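Local coordinates for protein prolyl 4-hydroxylase (Paramecium bursaria Chlorella virus 1, PDB 5C5T) that probably hydroxylates prolyl residues of collagen-like sequences, as a 2-oxoglutarate-dependent dioxygenase with a metal held at its active site, at residues V32-Y37 and N110-C115; Y38-G43 and T187-W192; K104-L109 and D117-E122. One frame throughout, in Å; residues are numbered along the deposited sequence.

Contact 1 (V32-Y37 and N110-C115). With MN (manganese (II) ion), chain E.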
loop_
_atom_site.group_PDB
_atom_site.type_symbol
_atom_site.label_atom_id
_atom_site.label_comp_id
_atom_site.label_asym_id
_atom_site.label_seq_id
_atom_site.Cartn_x
_atom_site.Cartn_y
_atom_site.Cartn_z
ATOM N N VAL A 32 -12.801 13.705 -2.794
ATOM C CA VAL A 32 -12.046 12.851 -1.892
ATOM C C VAL A 32 -12.048 13.429 -0.463
ATOM O O VAL A 32 -12.121 14.656 -0.255
ATOM C CB VAL A 32 -10.595 12.605 -2.446
ATOM C CG1 VAL A 32 -9.667 13.852 -2.383
ATOM C CG2 VAL A 32 -9.950 11.449 -1.777
ATOM N N CYS A 33 -11.961 12.530 0.515
ATOM C CA CYS A 33 -11.978 12.899 1.939
ATOM C C CYS A 33 -11.026 14.045 2.323
ATOM O O CYS A 33 -9.816 13.872 2.259
ATOM C CB CYS A 33 -11.632 11.678 2.774
ATOM S SG CYS A 33 -11.834 11.963 4.541
ATOM N N ASP A 34 -11.588 15.202 2.699
ATOM C CA ASP A 34 -10.816 16.418 3.024
ATOM C C ASP A 34 -9.811 16.897 1.961
ATOM O O ASP A 34 -8.880 17.650 2.258
ATOM C CB ASP A 34 -10.062 16.202 4.316
ATOM C CG ASP A 34 -10.977 15.914 5.471
ATOM O OD1 ASP A 34 -12.105 16.430 5.462
ATOM O OD2 ASP A 34 -10.520 15.170 6.353
ATOM N N GLY A 35 -10.031 16.504 0.717
ATOM C CA GLY A 35 -9.106 16.799 -0.375
ATOM C C GLY A 35 -7.734 16.136 -0.321
ATOM O O GLY A 35 -6.860 16.444 -1.134
ATOM N N LYS A 36 -7.549 15.199 0.602
ATOM C CA LYS A 36 -6.260 14.582 0.823
ATOM C C LYS A 36 -6.163 13.229 0.107
ATOM O O LYS A 36 -6.481 12.170 0.658
ATOM C CB LYS A 36 -6.011 14.423 2.326
ATOM C CG LYS A 36 -6.004 15.760 3.126
ATOM C CD LYS A 36 -5.762 15.530 4.588
ATOM C CE LYS A 36 -5.702 16.820 5.415
ATOM N NZ LYS A 36 -5.545 16.512 6.887
ATOM N N TYR A 37 -5.764 13.232 -1.147
ATOM C CA TYR A 37 -5.680 11.954 -1.887
ATOM C C TYR A 37 -4.695 10.942 -1.287
ATOM O O TYR A 37 -4.918 9.741 -1.365
ATOM C CB TYR A 37 -5.328 12.235 -3.377
ATOM C CG TYR A 37 -6.455 12.824 -4.192
ATOM C CD1 TYR A 37 -7.502 12.031 -4.655
ATOM C CD2 TYR A 37 -6.472 14.186 -4.516
ATOM C CE1 TYR A 37 -8.528 12.576 -5.400
ATOM C CE2 TYR A 37 -7.487 14.714 -5.284
ATOM C CZ TYR A 37 -8.491 13.910 -5.721
ATOM O OH TYR A 37 -9.512 14.434 -6.465
ATOM N N ASN A 110 -10.277 5.969 11.950
ATOM C CA ASN A 110 -11.213 6.513 12.930
ATOM C C ASN A 110 -11.268 8.055 12.942
ATOM O O ASN A 110 -12.256 8.632 13.410
ATOM C CB ASN A 110 -10.888 6.001 14.343
ATOM C CG ASN A 110 -11.319 4.529 14.568
ATOM O OD1 ASN A 110 -12.143 3.979 13.809
ATOM N ND2 ASN A 110 -10.755 3.889 15.615
ATOM N N SER A 111 -10.246 8.711 12.402
ATOM C CA SER A 111 -10.254 10.171 12.206
ATOM C C SER A 111 -10.998 10.588 10.933
ATOM O O SER A 111 -11.103 11.770 10.624
ATOM C CB SER A 111 -8.814 10.695 12.166
ATOM O OG SER A 111 -8.134 10.347 10.945
ATOM N N LYS A 112 -11.512 9.615 10.191
ATOM C CA LYS A 112 -12.125 9.861 8.899
ATOM C C LYS A 112 -13.536 9.332 8.889
ATOM O O LYS A 112 -14.046 8.925 7.857
ATOM C CB LYS A 112 -11.333 9.175 7.776
ATOM C CG LYS A 112 -9.843 9.313 7.840
ATOM C CD LYS A 112 -9.403 10.705 7.438
ATOM C CE LYS A 112 -7.873 10.755 7.169
ATOM N NZ LYS A 112 -7.472 12.140 6.797
ATOM N N LYS A 113 -14.183 9.326 10.048
ATOM C CA LYS A 113 -15.516 8.718 10.112
ATOM C C LYS A 113 -16.511 9.443 9.210
ATOM O O LYS A 113 -17.501 8.852 8.765
ATOM C CB LYS A 113 -16.070 8.658 11.549
ATOM C CG LYS A 113 -15.336 9.420 12.611
ATOM C CD LYS A 113 -15.812 10.839 12.684
ATOM C CE LYS A 113 -14.664 11.810 12.732
ATOM N NZ LYS A 113 -14.535 12.419 11.378
ATOM N N HIS A 114 -16.274 10.709 8.900
ATOM C CA HIS A 114 -17.233 11.401 8.043
ATOM C C HIS A 114 -17.035 11.058 6.551
ATOM O O HIS A 114 -17.840 11.450 5.704
ATOM C CB HIS A 114 -17.160 12.909 8.266
ATOM C CG HIS A 114 -15.947 13.562 7.688
ATOM N ND1 HIS A 114 -15.943 14.140 6.436
ATOM C CD2 HIS A 114 -14.709 13.749 8.196
ATOM C CE1 HIS A 114 -14.754 14.665 6.201
ATOM N NE2 HIS A 114 -13.985 14.437 7.249
ATOM N N CYS A 115 -15.991 10.290 6.252
ATOM C CA CYS A 115 -15.692 9.857 4.904
ATOM C C CYS A 115 -15.912 8.363 4.680
ATOM O O CYS A 115 -16.189 7.926 3.555
ATOM C CB CYS A 115 -14.252 10.188 4.584
ATOM S SG CYS A 115 -13.882 11.960 4.738
HETATM MN MN MN E . -12.212 15.222 7.763
HETATM O O HOH W 1 -8.350 11.850 3.704
HETATM O O HOH W 2 -11.248 13.633 8.638
HETATM O O HOH W 3 -12.472 15.486 10.067
#
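C33 carries its SG opposite its own backbone N (chi1 -173°), while C115 turns its SG beside the backbone N, and the two sulfurs close a disulfide, C33 SG to C115 SG 2.1 Å, with a chi3 of 75°. The residues beside the two cysteines, D34 after C33 and H114 before C115, supply a second, metal-centred link. H114 directs its imidazole back toward D34, and a manganese ion sits between them. The metal is bound by H114 NE2 at 2.0 Å and by D34 OD2 at 2.2 Å, and two waters add to its coordination. One of these waters also donates to S111 O, so the backbone of the 110-115 loop helps to position it. D34 OD1 lies farther from the manganese, at 2.6 Å, so the carboxylate faces the ion unevenly with both oxygens. The same OD1 lies at the edge of the imidazole, 3.3 Å from H114 CE1, with the carboxylate and ring planes 39° apart. C33 SG approaches the ring obliquely, and the aliphatic part of K112 runs past this sulfur, K112 CD to C33 SG 4.0 Å. Beyond it, K112 NZ gives a hydrogen to a water that itself donates to C33 O; its salt bridge, however, is with E39. D34 OD2 is 4.3 Å from K112 NZ, where the positive charge may add to the metal's pull on the carboxylate. A covalent bond and a metal bridge thus tie the loop preceding strand 38-41 to the loop that follows helix 96-109, with W192 of strand 188-192 packed against C33.

Contact 2 (Y38-G43 and T187-W192)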
loop_
_atom_site.group_PDB
_atom_site.type_symbol
_atom_site.label_atom_id
_atom_site.label_comp_id
_atom_site.label_asym_id
_atom_site.label_seq_id
_atom_site.Cartn_x
_atom_site.Cartn_y
_atom_site.Cartn_z
ATOM N N TYR A 38 -3.610 11.439 -0.682
ATOM C CA TYR A 38 -2.592 10.613 0.003
ATOM C C TYR A 38 -2.083 11.363 1.220
ATOM O O TYR A 38 -2.225 12.590 1.283
ATOM C CB TYR A 38 -1.407 10.269 -0.923
ATOM C CG TYR A 38 -0.667 11.508 -1.355
ATOM C CD1 TYR A 38 0.252 12.105 -0.533
ATOM C CD2 TYR A 38 -0.954 12.101 -2.563
ATOM C CE1 TYR A 38 0.910 13.277 -0.923
ATOM C CE2 TYR A 38 -0.303 13.262 -2.983
ATOM C CZ TYR A 38 0.637 13.843 -2.152
ATOM O OH TYR A 38 1.232 15.044 -2.598
ATOM N N GLU A 39 -1.612 10.606 2.205
ATOM C CA GLU A 39 -0.919 11.120 3.374
ATOM C C GLU A 39 0.251 10.213 3.645
ATOM O O GLU A 39 0.142 8.962 3.590
ATOM C CB GLU A 39 -1.848 11.184 4.576
ATOM C CG GLU A 39 -3.024 12.090 4.376
ATOM C CD GLU A 39 -3.959 12.141 5.568
ATOM O OE1 GLU A 39 -3.524 12.512 6.675
ATOM O OE2 GLU A 39 -5.145 11.866 5.379
ATOM N N LYS A 40 1.355 10.836 4.072
ATOM C CA LYS A 40 2.576 10.115 4.403
ATOM C C LYS A 40 2.796 10.182 5.892
ATOM O O LYS A 40 2.660 11.257 6.474
ATOM C CB LYS A 40 3.788 10.705 3.630
ATOM C CG LYS A 40 5.166 10.009 3.898
ATOM C CD LYS A 40 6.315 10.665 3.155
ATOM C CE LYS A 40 6.917 11.778 3.975
ATOM N NZ LYS A 40 8.134 12.276 3.287
ATOM N N ILE A 41 3.116 9.052 6.517
ATOM C CA ILE A 41 3.400 9.001 7.939
ATOM C C ILE A 41 4.778 8.413 8.186
ATOM O O ILE A 41 4.984 7.225 7.995
ATOM C CB ILE A 41 2.342 8.193 8.671
ATOM C CG1 ILE A 41 0.915 8.665 8.327
ATOM C CG2 ILE A 41 2.596 8.241 10.200
ATOM C CD1 ILE A 41 -0.154 7.602 8.720
ATOM N N ASP A 42 5.731 9.219 8.640
ATOM C CA ASP A 42 7.030 8.653 9.019
ATOM C C ASP A 42 6.937 7.904 10.364
ATOM O O ASP A 42 6.171 8.300 11.224
ATOM C CB ASP A 42 8.069 9.751 9.102
ATOM C CG ASP A 42 8.442 10.285 7.753
ATOM O OD1 ASP A 42 8.564 9.507 6.774
ATOM O OD2 ASP A 42 8.628 11.509 7.669
ATOM N N GLY A 43 7.733 6.853 10.524
ATOM C CA GLY A 43 7.761 6.063 11.735
ATOM C C GLY A 43 6.497 5.323 12.081
ATOM O O GLY A 43 6.250 5.009 13.247
ATOM N N THR A 187 8.154 4.156 7.078
ATOM C CA THR A 187 7.209 5.157 6.591
ATOM C C THR A 187 6.040 4.495 5.920
ATOM O O THR A 187 6.217 3.532 5.194
ATOM C CB THR A 187 7.893 6.101 5.597
ATOM O OG1 THR A 187 8.933 6.873 6.258
ATOM C CG2 THR A 187 6.933 7.044 4.914
ATOM N N SER A 188 4.853 5.021 6.180
ATOM C CA SER A 188 3.653 4.569 5.457
ATOM C C SER A 188 3.163 5.650 4.499
ATOM O O SER A 188 3.337 6.865 4.727
ATOM C CB SER A 188 2.498 4.167 6.417
ATOM O OG SER A 188 2.062 5.273 7.194
ATOM N N ILE A 189 2.503 5.187 3.425
ATOM C CA ILE A 189 1.742 6.047 2.533
ATOM C C ILE A 189 0.339 5.497 2.523
ATOM O O ILE A 189 0.124 4.329 2.201
ATOM C CB ILE A 189 2.272 6.108 1.089
ATOM C CG1 ILE A 189 3.716 6.605 1.000
ATOM C CG2 ILE A 189 1.409 7.015 0.274
ATOM C CD1 ILE A 189 3.929 8.048 1.458
ATOM N N PHE A 190 -0.606 6.331 2.912
ATOM C CA PHE A 190 -2.050 6.062 2.773
ATOM C C PHE A 190 -2.611 6.770 1.513
ATOM O O PHE A 190 -2.356 7.961 1.291
ATOM C CB PHE A 190 -2.811 6.535 4.016
ATOM C CG PHE A 190 -4.295 6.399 3.900
ATOM C CD1 PHE A 190 -4.909 5.208 4.224
ATOM C CD2 PHE A 190 -5.065 7.426 3.408
ATOM C CE1 PHE A 190 -6.290 5.067 4.117
ATOM C CE2 PHE A 190 -6.453 7.293 3.276
ATOM C CZ PHE A 190 -7.053 6.112 3.623
ATOM N N PHE A 191 -3.403 6.082 0.679
ATOM C CA PHE A 191 -4.090 6.805 -0.357
ATOM C C PHE A 191 -5.462 6.243 -0.655
ATOM O O PHE A 191 -5.712 5.040 -0.547
ATOM C CB PHE A 191 -3.250 6.872 -1.680
ATOM C CG PHE A 191 -2.835 5.524 -2.248
ATOM C CD1 PHE A 191 -1.650 4.916 -1.858
ATOM C CD2 PHE A 191 -3.608 4.868 -3.246
ATOM C CE1 PHE A 191 -1.242 3.713 -2.425
ATOM C CE2 PHE A 191 -3.220 3.656 -3.765
ATOM C CZ PHE A 191 -2.011 3.093 -3.379
ATOM N N TRP A 192 -6.336 7.139 -1.073
ATOM C CA TRP A 192 -7.701 6.750 -1.445
ATOM C C TRP A 192 -7.726 6.102 -2.821
ATOM O O TRP A 192 -7.035 6.528 -3.733
ATOM C CB TRP A 192 -8.643 7.966 -1.418
ATOM C CG TRP A 192 -8.926 8.420 -0.047
ATOM C CD1 TRP A 192 -8.302 9.426 0.613
ATOM C CD2 TRP A 192 -9.883 7.863 0.867
ATOM N NE1 TRP A 192 -8.819 9.543 1.890
ATOM C CE2 TRP A 192 -9.800 8.602 2.061
ATOM C CE3 TRP A 192 -10.834 6.827 0.776
ATOM C CZ2 TRP A 192 -10.614 8.328 3.178
ATOM C CZ3 TRP A 192 -11.647 6.565 1.883
ATOM C CH2 TRP A 192 -11.533 7.310 3.055
HETATM O O HOH W 4 -6.389 11.010 3.302
HETATM O O HOH W 5 10.045 6.083 8.753
#
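Strands 38-41 and 188-192 pair antiparallel at one border of the larger sheet of the double-stranded beta-helix (jelly-roll) fold of 2-oxoglutarate oxygenases. E39 with F190 and I41 with S188 are the hydrogen-bonded pairs; F190 N to E39 O, at 2.8 Å, runs nearly along the C=O axis, whereas the two bonds of I41-S188 reach their carbonyls from 24° and 26° outside the plane. K40-I189 is the non-hydrogen-bonded pair between them, and Y38-F191 the one beyond E39-F190. Packing is tightest at K40, whose first carbons press on the end of I189: K40 CG and I189 CD1 are 3.4 Å apart, closer than usual for two carbons. An extended start (chi1 -180°) lays the lysine across I189 and past the T187 methyl, before a bend at chi3 leads its amine away. On the other face I41 CB covers S188 OG at 3.3 Å, and this buried hydroxyl has no polar partner in the model. Toward Y38 the backbones stay close but the side chains touch little: Y38 and F191 meet through their CB atoms, 3.9 Å apart, and their rings diverge, that of F191 toward the zinc and 2-oxoglutarate site. E39, salt-bridged to K112, reaches W192 NE1 through a water, weakly on the indole side. On the exposed turn after strand 38-41, D42 lies alongside T187, and T187 OG1 donates to the anti lone pair of D42 OD1 at 2.7 Å.

Contact 3 (K104-L109 and D117-E122)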
loop_
_atom_site.group_PDB
_atom_site.type_symbol
_atom_site.label_atom_id
_atom_site.label_comp_id
_atom_site.label_asym_id
_atom_site.label_seq_id
_atom_site.Cartn_x
_atom_site.Cartn_y
_atom_site.Cartn_z
ATOM N N LYS A 104 -3.107 0.307 13.908
ATOM C CA LYS A 104 -2.837 1.695 13.591
ATOM C C LYS A 104 -3.607 2.175 12.384
ATOM O O LYS A 104 -3.917 3.373 12.292
ATOM C CB LYS A 104 -1.350 1.890 13.389
ATOM C CG LYS A 104 -0.587 1.628 14.625
ATOM C CD LYS A 104 0.866 1.940 14.508
ATOM C CE LYS A 104 1.053 3.401 14.278
ATOM N NZ LYS A 104 2.420 3.806 14.607
ATOM N N THR A 105 -3.903 1.266 11.453
ATOM C CA THR A 105 -4.683 1.657 10.276
ATOM C C THR A 105 -6.113 1.965 10.747
ATOM O O THR A 105 -6.708 2.949 10.347
ATOM C CB THR A 105 -4.673 0.565 9.180
ATOM O OG1 THR A 105 -3.323 0.372 8.735
ATOM C CG2 THR A 105 -5.546 0.916 8.010
ATOM N N ARG A 106 -6.656 1.123 11.603
ATOM C CA ARG A 106 -7.998 1.357 12.112
ATOM C C ARG A 106 -8.068 2.681 12.897
ATOM O O ARG A 106 -9.004 3.494 12.702
ATOM C CB ARG A 106 -8.401 0.121 12.945
ATOM C CG ARG A 106 -9.710 0.251 13.662
ATOM C CD ARG A 106 -10.028 -1.071 14.324
ATOM N NE ARG A 106 -9.123 -1.289 15.459
ATOM C CZ ARG A 106 -8.163 -2.218 15.543
ATOM N NH1 ARG A 106 -7.919 -3.088 14.555
ATOM N NH2 ARG A 106 -7.438 -2.282 16.655
ATOM N N GLU A 107 -7.080 2.938 13.744
ATOM C CA GLU A 107 -7.058 4.188 14.499
ATOM C C GLU A 107 -6.981 5.407 13.568
ATOM O O GLU A 107 -7.579 6.437 13.842
ATOM C CB GLU A 107 -5.896 4.182 15.473
ATOM C CG GLU A 107 -6.078 3.130 16.547
ATOM C CD GLU A 107 -4.900 3.041 17.499
ATOM O OE1 GLU A 107 -3.781 3.421 17.095
ATOM O OE2 GLU A 107 -5.112 2.598 18.650
ATOM N N PHE A 108 -6.214 5.267 12.494
ATOM C CA PHE A 108 -6.144 6.318 11.444
ATOM C C PHE A 108 -7.492 6.552 10.764
ATOM O O PHE A 108 -7.906 7.692 10.540
ATOM C CB PHE A 108 -5.076 5.940 10.382
ATOM C CG PHE A 108 -4.993 6.921 9.234
ATOM C CD1 PHE A 108 -4.293 8.112 9.375
ATOM C CD2 PHE A 108 -5.631 6.652 8.027
ATOM C CE1 PHE A 108 -4.231 9.020 8.326
ATOM C CE2 PHE A 108 -5.584 7.551 6.966
ATOM C CZ PHE A 108 -4.888 8.741 7.120
ATOM N N LEU A 109 -8.144 5.471 10.375
ATOM C CA LEU A 109 -9.428 5.581 9.681
ATOM C C LEU A 109 -10.486 6.142 10.648
ATOM O O LEU A 109 -11.444 6.767 10.210
ATOM C CB LEU A 109 -9.886 4.246 9.093
ATOM C CG LEU A 109 -9.078 3.793 7.892
ATOM C CD1 LEU A 109 -9.320 2.326 7.595
ATOM C CD2 LEU A 109 -9.361 4.683 6.687
ATOM N N ASP A 117 -17.562 4.697 6.465
ATOM C CA ASP A 117 -18.353 3.990 7.484
ATOM C C ASP A 117 -17.818 2.576 7.629
ATOM O O ASP A 117 -16.760 2.377 8.193
ATOM C CB ASP A 117 -19.854 3.994 7.094
ATOM C CG ASP A 117 -20.709 4.660 8.120
ATOM O OD1 ASP A 117 -20.558 4.296 9.308
ATOM O OD2 ASP A 117 -21.512 5.545 7.747
ATOM N N LYS A 118 -18.512 1.590 7.094
ATOM C CA LYS A 118 -18.108 0.201 7.260
ATOM C C LYS A 118 -17.012 -0.154 6.274
ATOM O O LYS A 118 -17.070 0.267 5.113
ATOM C CB LYS A 118 -19.306 -0.731 7.055
ATOM C CG LYS A 118 -20.372 -0.639 8.145
ATOM C CD LYS A 118 -21.474 -1.677 7.925
ATOM C CE LYS A 118 -22.356 -1.821 9.170
ATOM N NZ LYS A 118 -23.285 -0.658 9.339
ATOM N N TYR A 119 -16.019 -0.905 6.746
ATOM C CA TYR A 119 -15.056 -1.527 5.861
ATOM C C TYR A 119 -14.543 -2.841 6.425
ATOM O O TYR A 119 -14.826 -3.177 7.590
ATOM C CB TYR A 119 -13.873 -0.584 5.606
ATOM C CG TYR A 119 -13.164 -0.213 6.857
ATOM C CD1 TYR A 119 -13.589 0.861 7.626
ATOM C CD2 TYR A 119 -12.097 -0.949 7.302
ATOM C CE1 TYR A 119 -12.922 1.194 8.772
ATOM C CE2 TYR A 119 -11.442 -0.621 8.451
ATOM C CZ TYR A 119 -11.862 0.458 9.166
ATOM O OH TYR A 119 -11.197 0.791 10.313
ATOM N N ASN A 120 -13.800 -3.572 5.583
ATOM C CA ASN A 120 -13.054 -4.759 5.974
ATOM C C ASN A 120 -11.593 -4.589 5.636
ATOM O O ASN A 120 -11.257 -3.910 4.654
ATOM C CB ASN A 120 -13.536 -6.002 5.241
ATOM C CG ASN A 120 -14.889 -6.427 5.647
ATOM O OD1 ASN A 120 -15.771 -6.639 4.799
ATOM N ND2 ASN A 120 -15.085 -6.582 6.949
ATOM N N PHE A 121 -10.721 -5.221 6.416
ATOM C CA PHE A 121 -9.304 -5.348 6.078
ATOM C C PHE A 121 -9.041 -6.613 5.245
ATOM O O PHE A 121 -9.326 -7.765 5.693
ATOM C CB PHE A 121 -8.438 -5.449 7.329
ATOM C CG PHE A 121 -8.269 -4.161 8.101
ATOM C CD1 PHE A 121 -8.011 -2.970 7.473
ATOM C CD2 PHE A 121 -8.353 -4.165 9.480
ATOM C CE1 PHE A 121 -7.818 -1.788 8.242
ATOM C CE2 PHE A 121 -8.168 -3.013 10.216
ATOM C CZ PHE A 121 -7.918 -1.839 9.600
ATOM N N GLU A 122 -8.418 -6.446 4.083
ATOM C CA GLU A 122 -7.839 -7.586 3.361
ATOM C C GLU A 122 -6.667 -8.199 4.148
ATOM O O GLU A 122 -6.026 -7.520 4.961
ATOM C CB GLU A 122 -7.360 -7.086 1.984
ATOM C CG GLU A 122 -7.005 -8.164 0.982
ATOM C CD GLU A 122 -7.103 -7.692 -0.477
ATOM O OE1 GLU A 122 -7.602 -6.576 -0.728
ATOM O OE2 GLU A 122 -6.762 -8.502 -1.366
#
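L109 lays its CD1 methyl over one face of the Y119 ring, a CH-pi contact in which the carbon stands 3.9 Å from the ring centroid and 27° off the normal. The methyl is displaced toward the hydroxyl end, and its nearest ring atom is Y119 CZ, 3.5 Å from L109 CD1. With CG set between its backbone N and carbonyl carbon (chi1 60°), Y119 directs its ring toward the helix. Its phenol oxygen then meets the side chain one turn back, with R106 CG 3.7 Å from Y119 OH. The arginine touches Y119 through this CG, its chain crossing the tyrosine at about a right angle. F121, two residues further on, offers its far rim to the same helix. F121 CE1 approaches T105 CG2 at 3.5 Å, the two side chains sliding past each other in opposite directions, and F121 CZ comes within 3.9 Å of R106 CB, which lies in the plane of the ring. Y119 CE2 covers one face of the F121 ring, so the two aromatics pack on each other as well as on the helix. The contact is held by carbon surfaces, while T105 OG1 is satisfied by I101 O within its helix. In this way the C-terminal turns of helix 96-109 lie against the beginning of strand 120-129, and I224 of the adjacent strand 217-225 touches both L109 and Y119 from the sheet.

In the fold
Along the chain the segments come in the order 32-37, 38-43, 104-109, 110-115, 117-122 and 187-192, so contact 1 crosses the other two while contact 3 falls between the strands of contact 2. Centres lie about 14 Å apart for contacts 1 and 2 and for 2 and 3, and about 12 Å for 1 and 3. Helix 96-109 is common ground: its last turns pack on strand 120-129, F108 and L109 meet F190, and the loop after it carries the manganese site. Contacts 2 and 3 engage different strands of one six-stranded sheet. The K112-E39 salt bridge joins contacts 1 and 2, and the F191 side chain lies about 5 Å from the bound zinc and 2-oxoglutarate.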